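Local coordinates for protein methyltransferase FkbM (Methylobacillus flagellatus KT, PDB 2PY6) that probably acts as a methyltransferase, passing a methyl group to a substrate that has not been established, at residues L24-A29 with H197-P202; D102-L107 with D130-T135; L181-S186 with S219-F224; K229-G234 with R326-I331. One frame throughout, in Å; residues are numbered along the deposited sequence.

Contact 1: residues L24-A29 with H197-P202; sequences LAAADA and HLTCEP. With EDO (1,2-ethanediol), chain C.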
loop_
_atom_site.group_PDB
_atom_site.type_symbol
_atom_site.label_atom_id
_atom_site.label_comp_id
_atom_site.label_asym_id
_atom_site.label_seq_id
_atom_site.Cartn_x
_atom_site.Cartn_y
_atom_site.Cartn_z
ATOM N N LEU A 24 -22.653 10.626 38.666
ATOM C CA LEU A 24 -22.630 11.163 40.012
ATOM C C LEU A 24 -21.703 10.370 40.904
ATOM O O LEU A 24 -20.941 10.949 41.667
ATOM C CB LEU A 24 -24.047 11.195 40.582
ATOM C CG LEU A 24 -25.004 12.160 39.889
ATOM C CD1 LEU A 24 -26.427 12.088 40.497
ATOM C CD2 LEU A 24 -24.476 13.570 39.965
ATOM N N ALA A 25 -21.762 9.050 40.803
ATOM C CA ALA A 25 -20.867 8.160 41.557
ATOM C C ALA A 25 -19.397 8.386 41.184
ATOM O O ALA A 25 -18.527 8.378 42.047
ATOM C CB ALA A 25 -21.229 6.691 41.293
ATOM N N ALA A 26 -19.111 8.558 39.903
ATOM C CA ALA A 26 -17.733 8.793 39.479
ATOM C C ALA A 26 -17.217 10.148 39.986
ATOM O O ALA A 26 -16.081 10.281 40.405
ATOM C CB ALA A 26 -17.623 8.708 37.997
ATOM N N ALA A 27 -18.069 11.157 39.954
ATOM C CA ALA A 27 -17.691 12.476 40.390
ATOM C C ALA A 27 -17.425 12.495 41.894
ATOM O O ALA A 27 -16.498 13.160 42.365
ATOM C CB ALA A 27 -18.775 13.458 40.018
ATOM N N ASP A 28 -18.225 11.756 42.650
ATOM C CA ASP A 28 -17.992 11.685 44.080
ATOM C C ASP A 28 -16.711 10.936 44.396
ATOM O O ASP A 28 -15.960 11.369 45.277
ATOM C CB ASP A 28 -19.180 11.081 44.822
ATOM C CG ASP A 28 -20.387 12.040 44.903
ATOM O OD1 ASP A 28 -20.272 13.230 44.515
ATOM O OD2 ASP A 28 -21.463 11.591 45.367
ATOM N N ALA A 29 -16.454 9.848 43.660
ATOM C CA ALA A 29 -15.279 9.010 43.871
ATOM C C ALA A 29 -14.010 9.809 43.609
ATOM O O ALA A 29 -13.128 9.851 44.461
ATOM C CB ALA A 29 -15.349 7.780 42.987
ATOM N N HIS A 197 -14.222 11.453 30.850
ATOM C CA HIS A 197 -13.333 12.371 31.548
ATOM C C HIS A 197 -13.215 12.046 33.045
ATOM O O HIS A 197 -12.141 12.129 33.600
ATOM C CB HIS A 197 -13.761 13.843 31.351
ATOM C CG HIS A 197 -13.700 14.315 29.923
ATOM N ND1 HIS A 197 -12.518 14.452 29.228
ATOM C CD2 HIS A 197 -14.685 14.670 29.060
ATOM C CE1 HIS A 197 -12.779 14.838 27.991
ATOM N NE2 HIS A 197 -14.088 14.982 27.865
ATOM N N LEU A 198 -14.307 11.666 33.705
ATOM C CA LEU A 198 -14.221 11.338 35.129
ATOM C C LEU A 198 -13.456 10.028 35.406
ATOM O O LEU A 198 -12.764 9.924 36.394
ATOM C CB LEU A 198 -15.611 11.258 35.764
ATOM C CG LEU A 198 -16.396 12.559 35.888
ATOM C CD1 LEU A 198 -17.825 12.284 36.268
ATOM C CD2 LEU A 198 -15.746 13.486 36.872
ATOM N N THR A 199 -13.600 9.052 34.517
ATOM C CA THR A 199 -13.056 7.715 34.719
ATOM C C THR A 199 -11.848 7.309 33.907
ATOM O O THR A 199 -11.207 6.321 34.269
ATOM C CB THR A 199 -14.096 6.658 34.348
ATOM O OG1 THR A 199 -14.374 6.739 32.957
ATOM C CG2 THR A 199 -15.394 6.857 35.142
ATOM N N CYS A 200 -11.563 8.041 32.826
ATOM C CA CYS A 200 -10.484 7.723 31.858
ATOM C C CYS A 200 -10.810 6.458 31.051
ATOM O O CYS A 200 -9.917 5.854 30.514
ATOM C CB CYS A 200 -9.113 7.519 32.529
ATOM S SG CYS A 200 -8.544 8.823 33.602
ATOM N N GLU A 201 -12.087 6.081 30.965
ATOM C CA GLU A 201 -12.519 4.867 30.298
ATOM C C GLU A 201 -13.136 5.169 28.937
ATOM O O GLU A 201 -14.284 5.596 28.859
ATOM C CB GLU A 201 -13.543 4.095 31.174
ATOM C CG GLU A 201 -14.169 2.866 30.478
ATOM C CD GLU A 201 -13.138 1.897 29.867
ATOM O OE1 GLU A 201 -12.450 1.195 30.609
ATOM O OE2 GLU A 201 -13.048 1.805 28.628
ATOM N N PRO A 202 -12.384 4.941 27.851
ATOM C CA PRO A 202 -12.929 5.256 26.522
ATOM C C PRO A 202 -14.179 4.513 26.078
ATOM O O PRO A 202 -14.879 5.001 25.192
ATOM C CB PRO A 202 -11.773 4.932 25.592
ATOM C CG PRO A 202 -10.925 4.012 26.304
ATOM C CD PRO A 202 -11.003 4.447 27.745
HETATM C C1 EDO C . -9.536 12.408 31.845
HETATM O O1 EDO C . -9.770 11.027 31.840
HETATM C C2 EDO C . -9.541 12.962 30.423
HETATM O O2 EDO C . -10.311 14.174 30.371
#

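Contact 2: residues D102-L107 with D130-T135; sequences DRFTEL and DQICRT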
loop_
_atom_site.group_PDB
_atom_site.type_symbol
_atom_site.label_atom_id
_atom_site.label_comp_id
_atom_site.label_asym_id
_atom_site.label_seq_id
_atom_site.Cartn_x
_atom_site.Cartn_y
_atom_site.Cartn_z
ATOM N N ASP A 102 7.793 -9.694 22.457
ATOM C CA ASP A 102 8.424 -10.784 23.212
ATOM C C ASP A 102 9.501 -10.269 24.181
ATOM O O ASP A 102 9.619 -10.779 25.278
ATOM C CB ASP A 102 9.026 -11.868 22.294
ATOM C CG ASP A 102 7.978 -12.821 21.712
ATOM O OD1 ASP A 102 6.807 -12.863 22.196
ATOM O OD2 ASP A 102 8.336 -13.553 20.760
ATOM N N ARG A 103 10.270 -9.258 23.781
ATOM C CA ARG A 103 11.280 -8.680 24.662
ATOM C C ARG A 103 10.640 -7.963 25.875
ATOM O O ARG A 103 11.142 -8.040 27.007
ATOM C CB ARG A 103 12.174 -7.737 23.853
ATOM C CG ARG A 103 13.297 -7.025 24.628
ATOM C CD ARG A 103 14.191 -7.961 25.415
ATOM N NE ARG A 103 15.313 -7.229 26.040
ATOM C CZ ARG A 103 15.912 -7.537 27.201
ATOM N NH1 ARG A 103 15.491 -8.555 27.964
ATOM N NH2 ARG A 103 16.923 -6.780 27.634
ATOM N N PHE A 104 9.514 -7.308 25.626
ATOM C CA PHE A 104 8.752 -6.622 26.640
ATOM C C PHE A 104 8.197 -7.581 27.689
ATOM O O PHE A 104 8.350 -7.343 28.880
ATOM C CB PHE A 104 7.631 -5.815 25.962
ATOM C CG PHE A 104 6.444 -5.505 26.850
ATOM C CD1 PHE A 104 6.594 -4.768 28.016
ATOM C CD2 PHE A 104 5.166 -5.875 26.460
ATOM C CE1 PHE A 104 5.506 -4.463 28.801
ATOM C CE2 PHE A 104 4.081 -5.576 27.241
ATOM C CZ PHE A 104 4.249 -4.865 28.418
ATOM N N THR A 105 7.537 -8.650 27.262
ATOM C CA THR A 105 6.988 -9.645 28.227
ATOM C C THR A 105 8.124 -10.243 29.064
ATOM O O THR A 105 7.951 -10.462 30.259
ATOM C CB THR A 105 6.098 -10.737 27.555
ATOM O OG1 THR A 105 6.851 -11.490 26.611
ATOM C CG2 THR A 105 4.939 -10.111 26.829
ATOM N N GLU A 106 9.302 -10.437 28.457
ATOM C CA GLU A 106 10.480 -10.938 29.179
ATOM C C GLU A 106 10.917 -9.912 30.240
ATOM O O GLU A 106 11.027 -10.255 31.397
ATOM C CB GLU A 106 11.637 -11.283 28.218
ATOM N N LEU A 107 11.113 -8.651 29.866
ATOM C CA LEU A 107 11.459 -7.613 30.858
ATOM C C LEU A 107 10.422 -7.489 31.994
ATOM O O LEU A 107 10.759 -7.267 33.163
ATOM C CB LEU A 107 11.587 -6.247 30.175
ATOM C CG LEU A 107 12.768 -6.075 29.208
ATOM C CD1 LEU A 107 12.555 -4.790 28.395
ATOM C CD2 LEU A 107 14.079 -6.072 29.966
ATOM N N ASP A 130 -3.557 -4.742 25.339
ATOM C CA ASP A 130 -4.270 -4.904 26.591
ATOM C C ASP A 130 -4.331 -6.359 26.968
ATOM O O ASP A 130 -4.105 -6.675 28.111
ATOM C CB ASP A 130 -5.685 -4.295 26.545
ATOM C CG ASP A 130 -5.675 -2.772 26.742
ATOM O OD1 ASP A 130 -4.659 -2.243 27.258
ATOM O OD2 ASP A 130 -6.664 -2.107 26.352
ATOM N N GLN A 131 -4.599 -7.253 26.014
ATOM C CA GLN A 131 -4.617 -8.660 26.348
ATOM C C GLN A 131 -3.206 -9.170 26.628
ATOM O O GLN A 131 -3.038 -9.947 27.517
ATOM C CB GLN A 131 -5.336 -9.510 25.301
ATOM C CG GLN A 131 -5.500 -10.972 25.726
ATOM C CD GLN A 131 -6.192 -11.155 27.080
ATOM O OE1 GLN A 131 -7.301 -10.650 27.306
ATOM N NE2 GLN A 131 -5.537 -11.896 27.984
ATOM N N ILE A 132 -2.191 -8.772 25.871
ATOM C CA ILE A 132 -0.821 -9.186 26.202
ATOM C C ILE A 132 -0.501 -8.892 27.666
ATOM O O ILE A 132 0.058 -9.734 28.378
ATOM C CB ILE A 132 0.238 -8.431 25.345
ATOM C CG1 ILE A 132 0.216 -8.926 23.892
ATOM C CG2 ILE A 132 1.650 -8.566 25.951
ATOM C CD1 ILE A 132 0.478 -10.400 23.722
ATOM N N CYS A 133 -0.852 -7.684 28.106
ATOM C CA CYS A 133 -0.603 -7.267 29.473
ATOM C C CYS A 133 -1.375 -8.109 30.452
ATOM O O CYS A 133 -0.795 -8.563 31.424
ATOM C CB CYS A 133 -0.918 -5.779 29.663
ATOM S SG CYS A 133 0.244 -4.696 28.754
ATOM N N ARG A 134 -2.666 -8.336 30.197
ATOM C CA ARG A 134 -3.501 -9.152 31.107
ATOM C C ARG A 134 -3.007 -10.577 31.237
ATOM O O ARG A 134 -2.887 -11.095 32.353
ATOM C CB ARG A 134 -4.983 -9.143 30.698
ATOM C CG ARG A 134 -5.641 -7.753 30.822
ATOM C CD ARG A 134 -7.134 -7.827 30.625
ATOM N NE ARG A 134 -7.587 -8.302 29.302
ATOM C CZ ARG A 134 -8.049 -7.536 28.300
ATOM N NH1 ARG A 134 -8.111 -6.222 28.404
ATOM N NH2 ARG A 134 -8.462 -8.089 27.161
ATOM N N THR A 135 -2.699 -11.195 30.099
ATOM C CA THR A 135 -2.152 -12.555 30.063
ATOM C C THR A 135 -0.937 -12.677 30.985
ATOM O O THR A 135 -0.815 -13.630 31.736
ATOM C CB THR A 135 -1.736 -12.950 28.594
ATOM O OG1 THR A 135 -2.903 -13.082 27.768
ATOM C CG2 THR A 135 -0.995 -14.264 28.557
#

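Contact 3: residues L181-S186 with S219-F224; sequences LADDYS and SGLLRF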
loop_
_atom_site.group_PDB
_atom_site.type_symbol
_atom_site.label_atom_id
_atom_site.label_comp_id
_atom_site.label_asym_id
_atom_site.label_seq_id
_atom_site.Cartn_x
_atom_site.Cartn_y
_atom_site.Cartn_z
ATOM N N LEU A 181 -31.507 19.376 27.250
ATOM C CA LEU A 181 -31.359 18.670 25.992
ATOM C C LEU A 181 -32.716 18.091 25.577
ATOM O O LEU A 181 -33.470 17.557 26.414
ATOM C CB LEU A 181 -30.262 17.606 26.118
ATOM C CG LEU A 181 -28.826 18.105 26.353
ATOM C CD1 LEU A 181 -27.839 16.982 26.701
ATOM C CD2 LEU A 181 -28.297 18.851 25.120
ATOM N N ALA A 182 -33.033 18.208 24.282
ATOM C CA ALA A 182 -34.369 17.819 23.775
ATOM C C ALA A 182 -34.666 16.309 23.645
ATOM O O ALA A 182 -35.825 15.903 23.636
ATOM C CB ALA A 182 -34.617 18.502 22.452
ATOM N N ASP A 183 -33.637 15.484 23.554
ATOM C CA ASP A 183 -33.830 14.063 23.301
ATOM C C ASP A 183 -32.962 13.209 24.237
ATOM O O ASP A 183 -31.913 13.652 24.728
ATOM C CB ASP A 183 -33.549 13.765 21.806
ATOM C CG ASP A 183 -32.090 13.968 21.425
ATOM O OD1 ASP A 183 -31.572 15.118 21.497
ATOM O OD2 ASP A 183 -31.462 12.960 21.054
ATOM N N ASP A 184 -33.437 12.001 24.518
ATOM C CA ASP A 184 -32.763 11.083 25.403
ATOM C C ASP A 184 -31.372 10.686 24.947
ATOM O O ASP A 184 -30.479 10.508 25.770
ATOM C CB ASP A 184 -33.609 9.825 25.604
ATOM C CG ASP A 184 -34.961 10.108 26.295
ATOM O OD1 ASP A 184 -35.023 10.899 27.255
ATOM O OD2 ASP A 184 -35.969 9.477 25.909
ATOM N N TYR A 185 -31.163 10.524 23.651
ATOM C CA TYR A 185 -29.846 10.126 23.152
ATOM C C TYR A 185 -28.741 11.215 23.377
ATOM O O TYR A 185 -27.560 10.926 23.611
ATOM C CB TYR A 185 -29.992 9.664 21.672
ATOM C CG TYR A 185 -28.733 9.097 21.044
ATOM C CD1 TYR A 185 -27.828 8.332 21.786
ATOM C CD2 TYR A 185 -28.490 9.247 19.695
ATOM C CE1 TYR A 185 -26.682 7.782 21.200
ATOM C CE2 TYR A 185 -27.348 8.698 19.106
ATOM C CZ TYR A 185 -26.447 7.964 19.875
ATOM O OH TYR A 185 -25.335 7.400 19.292
ATOM N N SER A 186 -29.150 12.473 23.322
ATOM C CA SER A 186 -28.283 13.580 23.646
ATOM C C SER A 186 -27.903 13.520 25.109
ATOM O O SER A 186 -26.749 13.768 25.471
ATOM C CB SER A 186 -28.988 14.897 23.372
ATOM O OG SER A 186 -29.002 15.154 21.997
ATOM N N SER A 219 -26.617 14.074 11.595
ATOM C CA SER A 219 -26.728 13.895 13.053
ATOM C C SER A 219 -27.999 13.228 13.572
ATOM O O SER A 219 -28.051 12.813 14.736
ATOM C CB SER A 219 -26.628 15.247 13.768
ATOM O OG SER A 219 -27.788 16.049 13.583
ATOM N N GLY A 220 -29.026 13.147 12.725
ATOM C CA GLY A 220 -30.325 12.679 13.142
ATOM C C GLY A 220 -31.181 13.798 13.755
ATOM O O GLY A 220 -32.265 13.534 14.250
ATOM N N LEU A 221 -30.725 15.044 13.700
ATOM C CA LEU A 221 -31.430 16.149 14.365
ATOM C C LEU A 221 -31.817 17.328 13.501
ATOM O O LEU A 221 -32.802 18.010 13.822
ATOM C CB LEU A 221 -30.567 16.679 15.551
ATOM C CG LEU A 221 -30.345 15.737 16.727
ATOM C CD1 LEU A 221 -29.255 16.264 17.657
ATOM C CD2 LEU A 221 -31.624 15.449 17.458
ATOM N N LEU A 222 -31.054 17.569 12.431
ATOM C CA LEU A 222 -31.254 18.707 11.520
ATOM C C LEU A 222 -31.836 18.382 10.149
ATOM O O LEU A 222 -31.534 17.370 9.561
ATOM C CB LEU A 222 -29.924 19.415 11.288
ATOM C CG LEU A 222 -29.162 19.930 12.526
ATOM C CD1 LEU A 222 -27.933 20.608 12.042
ATOM C CD2 LEU A 222 -29.966 20.882 13.424
ATOM N N ARG A 223 -32.663 19.292 9.652
ATOM C CA ARG A 223 -33.241 19.218 8.326
ATOM C C ARG A 223 -32.561 20.296 7.457
ATOM O O ARG A 223 -32.545 21.470 7.821
ATOM C CB ARG A 223 -34.733 19.550 8.401
ATOM C CG ARG A 223 -35.527 19.151 7.187
ATOM C CD ARG A 223 -36.885 19.872 7.130
ATOM N NE ARG A 223 -36.790 21.125 6.362
ATOM C CZ ARG A 223 -36.787 21.196 5.020
ATOM N NH1 ARG A 223 -36.847 20.100 4.268
ATOM N NH2 ARG A 223 -36.722 22.372 4.404
ATOM N N PHE A 224 -32.049 19.903 6.303
ATOM C CA PHE A 224 -31.459 20.830 5.388
ATOM C C PHE A 224 -32.407 20.951 4.186
ATOM O O PHE A 224 -32.931 19.953 3.694
ATOM C CB PHE A 224 -30.073 20.364 4.959
ATOM C CG PHE A 224 -29.108 20.240 6.096
ATOM C CD1 PHE A 224 -28.390 21.338 6.544
ATOM C CD2 PHE A 224 -28.947 19.038 6.748
ATOM C CE1 PHE A 224 -27.532 21.239 7.616
ATOM C CE2 PHE A 224 -28.084 18.926 7.823
ATOM C CZ PHE A 224 -27.371 20.035 8.259
#

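Contact 4: residues K229-G234 with R326-I331; sequences KMVDCG and RPIDDI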
loop_
_atom_site.group_PDB
_atom_site.type_symbol
_atom_site.label_atom_id
_atom_site.label_comp_id
_atom_site.label_asym_id
_atom_site.label_seq_id
_atom_site.Cartn_x
_atom_site.Cartn_y
_atom_site.Cartn_z
ATOM N N LYS A 229 -27.912 28.515 3.307
ATOM C CA LYS A 229 -26.883 29.543 3.318
ATOM C C LYS A 229 -26.039 29.201 4.534
ATOM O O LYS A 229 -26.439 29.437 5.692
ATOM C CB LYS A 229 -27.478 30.965 3.362
ATOM C CG LYS A 229 -28.338 31.332 2.104
ATOM C CD LYS A 229 -29.187 32.606 2.333
ATOM C CE LYS A 229 -29.934 33.053 1.052
ATOM N NZ LYS A 229 -30.925 34.202 1.221
HETATM N N MSE A 230 -24.899 28.573 4.253
HETATM C CA MSE A 230 -23.994 28.064 5.288
HETATM C C MSE A 230 -22.729 28.879 5.570
HETATM O O MSE A 230 -21.973 29.215 4.639
HETATM C CB MSE A 230 -23.530 26.631 4.887
HETATM C CG MSE A 230 -22.662 26.023 5.893
HETATM SE SE MSE A 230 -22.092 24.206 5.689
HETATM C CE MSE A 230 -21.183 24.234 4.152
ATOM N N VAL A 231 -22.518 29.188 6.856
ATOM C CA VAL A 231 -21.266 29.766 7.317
ATOM C C VAL A 231 -20.456 28.536 7.761
ATOM O O VAL A 231 -20.818 27.799 8.704
ATOM C CB VAL A 231 -21.444 30.787 8.471
ATOM C CG1 VAL A 231 -20.100 31.331 8.954
ATOM C CG2 VAL A 231 -22.358 31.929 8.034
ATOM N N ASP A 232 -19.386 28.285 7.018
ATOM C CA ASP A 232 -18.470 27.173 7.292
ATOM C C ASP A 232 -17.276 27.792 8.031
ATOM O O ASP A 232 -16.274 28.210 7.441
ATOM C CB ASP A 232 -18.101 26.512 5.978
ATOM C CG ASP A 232 -17.137 25.379 6.131
ATOM O OD1 ASP A 232 -16.689 25.091 7.260
ATOM O OD2 ASP A 232 -16.808 24.792 5.082
ATOM N N CYS A 233 -17.406 27.833 9.354
ATOM C CA CYS A 233 -16.439 28.476 10.211
ATOM C C CYS A 233 -15.412 27.431 10.650
ATOM O O CYS A 233 -15.746 26.482 11.375
ATOM C CB CYS A 233 -17.202 29.147 11.371
ATOM S SG CYS A 233 -16.230 30.192 12.384
ATOM N N GLY A 234 -14.172 27.623 10.192
ATOM C CA GLY A 234 -13.065 26.672 10.360
ATOM C C GLY A 234 -13.191 25.678 9.201
ATOM O O GLY A 234 -13.334 24.481 9.413
ATOM N N ARG A 326 -12.075 38.622 12.208
ATOM C CA ARG A 326 -13.233 39.434 11.949
ATOM C C ARG A 326 -14.434 38.724 12.525
ATOM O O ARG A 326 -14.390 37.493 12.653
ATOM C CB ARG A 326 -13.430 39.519 10.441
ATOM C CG ARG A 326 -12.236 40.127 9.665
ATOM C CD ARG A 326 -12.566 40.137 8.181
ATOM N NE ARG A 326 -13.728 40.973 7.909
ATOM C CZ ARG A 326 -14.456 40.923 6.798
ATOM N NH1 ARG A 326 -14.184 40.076 5.831
ATOM N NH2 ARG A 326 -15.481 41.743 6.669
ATOM N N PRO A 327 -15.497 39.477 12.882
ATOM C CA PRO A 327 -16.720 38.825 13.312
ATOM C C PRO A 327 -17.525 38.311 12.110
ATOM O O PRO A 327 -17.523 38.949 11.063
ATOM C CB PRO A 327 -17.482 39.943 14.054
ATOM C CG PRO A 327 -17.050 41.167 13.371
ATOM C CD PRO A 327 -15.617 40.939 12.956
ATOM N N ILE A 328 -18.189 37.173 12.296
ATOM C CA ILE A 328 -19.050 36.541 11.269
ATOM C C ILE A 328 -20.097 37.494 10.677
ATOM O O ILE A 328 -20.298 37.492 9.470
ATOM C CB ILE A 328 -19.742 35.267 11.844
ATOM C CG1 ILE A 328 -18.714 34.144 11.954
ATOM C CG2 ILE A 328 -20.902 34.774 10.942
ATOM C CD1 ILE A 328 -19.071 33.034 12.910
ATOM N N ASP A 329 -20.748 38.279 11.536
ATOM C CA ASP A 329 -21.749 39.253 11.139
ATOM C C ASP A 329 -21.187 40.260 10.123
ATOM O O ASP A 329 -21.916 40.773 9.307
ATOM C CB ASP A 329 -22.271 40.049 12.352
ATOM C CG ASP A 329 -23.166 39.240 13.276
ATOM O OD1 ASP A 329 -23.789 38.269 12.828
ATOM O OD2 ASP A 329 -23.282 39.618 14.462
ATOM N N ASP A 330 -19.905 40.569 10.194
ATOM C CA ASP A 330 -19.268 41.496 9.192
ATOM C C ASP A 330 -18.757 40.757 7.947
ATOM O O ASP A 330 -18.748 41.306 6.864
ATOM C CB ASP A 330 -18.153 42.347 9.814
ATOM C CG ASP A 330 -17.738 43.515 8.916
ATOM O OD1 ASP A 330 -18.619 44.281 8.465
ATOM O OD2 ASP A 330 -16.527 43.687 8.680
ATOM N N ILE A 331 -18.344 39.510 8.104
ATOM C CA ILE A 331 -17.804 38.705 6.978
ATOM C C ILE A 331 -18.875 38.366 5.946
ATOM O O ILE A 331 -18.640 38.461 4.732
ATOM C CB ILE A 331 -17.153 37.372 7.508
ATOM C CG1 ILE A 331 -15.922 37.668 8.371
ATOM C CG2 ILE A 331 -16.771 36.428 6.347
ATOM C CD1 ILE A 331 -15.411 36.471 9.228
#

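Contact 1: residues L24-A29 with H197-P202
A26 and L198 point their CB atoms at each other, and the A26 methyl and the L198 methylene, CB to CB, meet at 3.9 Å. The backbones come near here, with 6.1 Å between A26 CA and L198 CA. Small alanines on helix 19-32 permit this. The L198 side chain then reaches past A26 to A27. Its CG stands beside the backbone N (chi1 -68°), and this sends CD1 alongside A27, 4.0 Å from A27 CB. T199 adds a third apolar touch, with its CG2 4.1 Å from A26 CB. The T199 hydroxyl bonds within its own helix end. OG1 accepts from E201 N at 3.1 Å in an ST turn and also bonds N195 O. C200 follows the helix with positive phi. On the far side of this helix end, H197 presents the edge of its ring to 1,2-ethanediol, probably from the crystallisation liquor. The diol O2 lies in the ring plane and hydrogen-bonds with ND1; the diol is also hydrogen-bonded to W163 N and D161 O. This is close packing of helix 19-32 against the C-terminal end of helix 184-199. Helix 164-169 touches L198, helix 171-180 touches A27, and F36 touches A26 and T199.

Contact 2: residues D102-L107 with D130-T135
F104 reaches across to helix 123-135 and lays its outer ring atoms against I132 and C133. Its CG lies opposite the backbone N (chi1 157°), which swings the ring toward the neighbouring helix. CZ sits 4.0 Å from C133 SG. The sulfur lies near the ring plane, 85° off the normal, in an edge-on sulfur-aromatic contact. CE2 touches I132 CG2 at 4.1 Å, and the two side chains meet at a slant. The same I132 methyl meets T105 CG2 at 3.7 Å, so one branch of I132 touches both F104 and T105. T105 OG1 turns back and donates to D102 O at 3.2 Å, from above the carbonyl plane. A glycine in place of T105 would probably open a gap beside the I132 methyl and leave D102 O with one donor fewer. The axes of the two short helical segments approach to 11.1 Å at 32°. Both helices lie over the N-terminal mixed sheet, where V56 and L58 touch F104 and A116 touches both F104 and C133. The contact between the helices is wholly apolar apart from the sulfur. It therefore rests on shape and burial, and the T105 hydroxyl finds its acceptor, D102 O, in its own helix.

Contact 3: residues L181-S186 with S219-F224
S186 OG has two firm partners: it donates to D183 OD1 at 2.6 Å and accepts from L394 N of strand 392-396. This belongs to the N-cap of helix 184-199. D183 occupies the cap position, and its other oxygen, OD2, takes the backbone N of S186 at 3.3 Å. The carboxylate therefore holds both the side chain and the amide of the residue three positions on. S186 OG meets OD1 on the syn side, 26° out of the carboxylate plane, while the amide comes to OD2 from well above it. CG of D183 sits between the backbone N and the carbonyl carbon (chi1 67°), which folds the carboxylate back over the first turn. OD2 also forms a salt bridge with R395.

L221 supplies the other half of the contact. Its isobutyl end lies against the capping group, with CD2 4.1 Å from D183 OD1 and CD1 4.5 Å from S186 OG. An alanine at D183 would probably leave S186 OG and S186 N without their side-chain acceptor and R395 without its carboxylate mate, and take away the oxygen beside L221 CD2. The loop 219-224 thus packs on the start of the helix, where R395 and Y407 also touch L221. Its bend is tight. G220 has phi 85°, and a CB there would press on the carbonyl O of S219. The second subunit is near: its E207 and Q188 bond the backbone of G220. S219 itself makes an ST turn, its OG accepting from L221 N at 3.1 Å.

Contact 4: residues K229-G234 with R326-I331
I328 carries this contact, and its branches part at CB toward two residues of strand 229-233. This strand lies inside the seven-stranded mixed sheet of a Rossmann-like methyltransferase domain. CB of I328 points toward the strand. From it, CG2 runs opposite the backbone N and meets V231 CG1 at 4.1 Å. The other branch, CG1, stands beside the backbone N (chi1 -74°) and carries CD1 onward. That tip meets C233 SG, also at 4.1 Å. V231 and C233 are two apart on the strand, so both side chains face the same way and I328 lies over the pair. M341 of strand 338-341 touches I328 as well. W256 and I258 of strand 254-258 also touch V231. I328 thus packs on one face of the sheet.

C233 leads into G234, whose phi of 85° begins the turn after the strand. The D-x-G run at D232 and G234 is consistent with the glycine-rich first motif of class I methyltransferases, which in relatives contacts the methyl donor. The C233 side chain lies about 4 Å from a bound molecule of unknown identity, probably from the crystallisation liquor, which may mark a pocket. K340 of strand 338-341 makes a salt bridge to D232 OD1 and a hydrogen bond to G234 O.

The short helix 328-331 begins at P327, in the N-cap position. P327 O accepts from D330 N and from I331 N. R326 NH2 makes a salt bridge to D330 OD2 at 3.0 Å, nearly straight at 168°, with that oxygen in the guanidinium plane.

How the contacts relate
Contact 2 belongs to the N-terminal sheet, contact 4 to the C-terminal sheet. Their centres are 52 Å apart, on opposite sides of the chain's centre. Contacts 1 and 3 share helix 184-199, one at each end, centres about 25 Å apart. Along the chain, contact 2 falls between the two halves of contact 1, whose second half comes between those of contact 3. Contact 4 follows last. Contacts 3 and 4 have centres about 23 Å apart, and strand 392-396, bonded by contact 3, is the edge of the sheet holding contact 4. Helix 184-199 thus connects contact 1 with the edge of that sheet. Contacts 1, 2 and 3 reach the second subunit; no other chain touches contact 4.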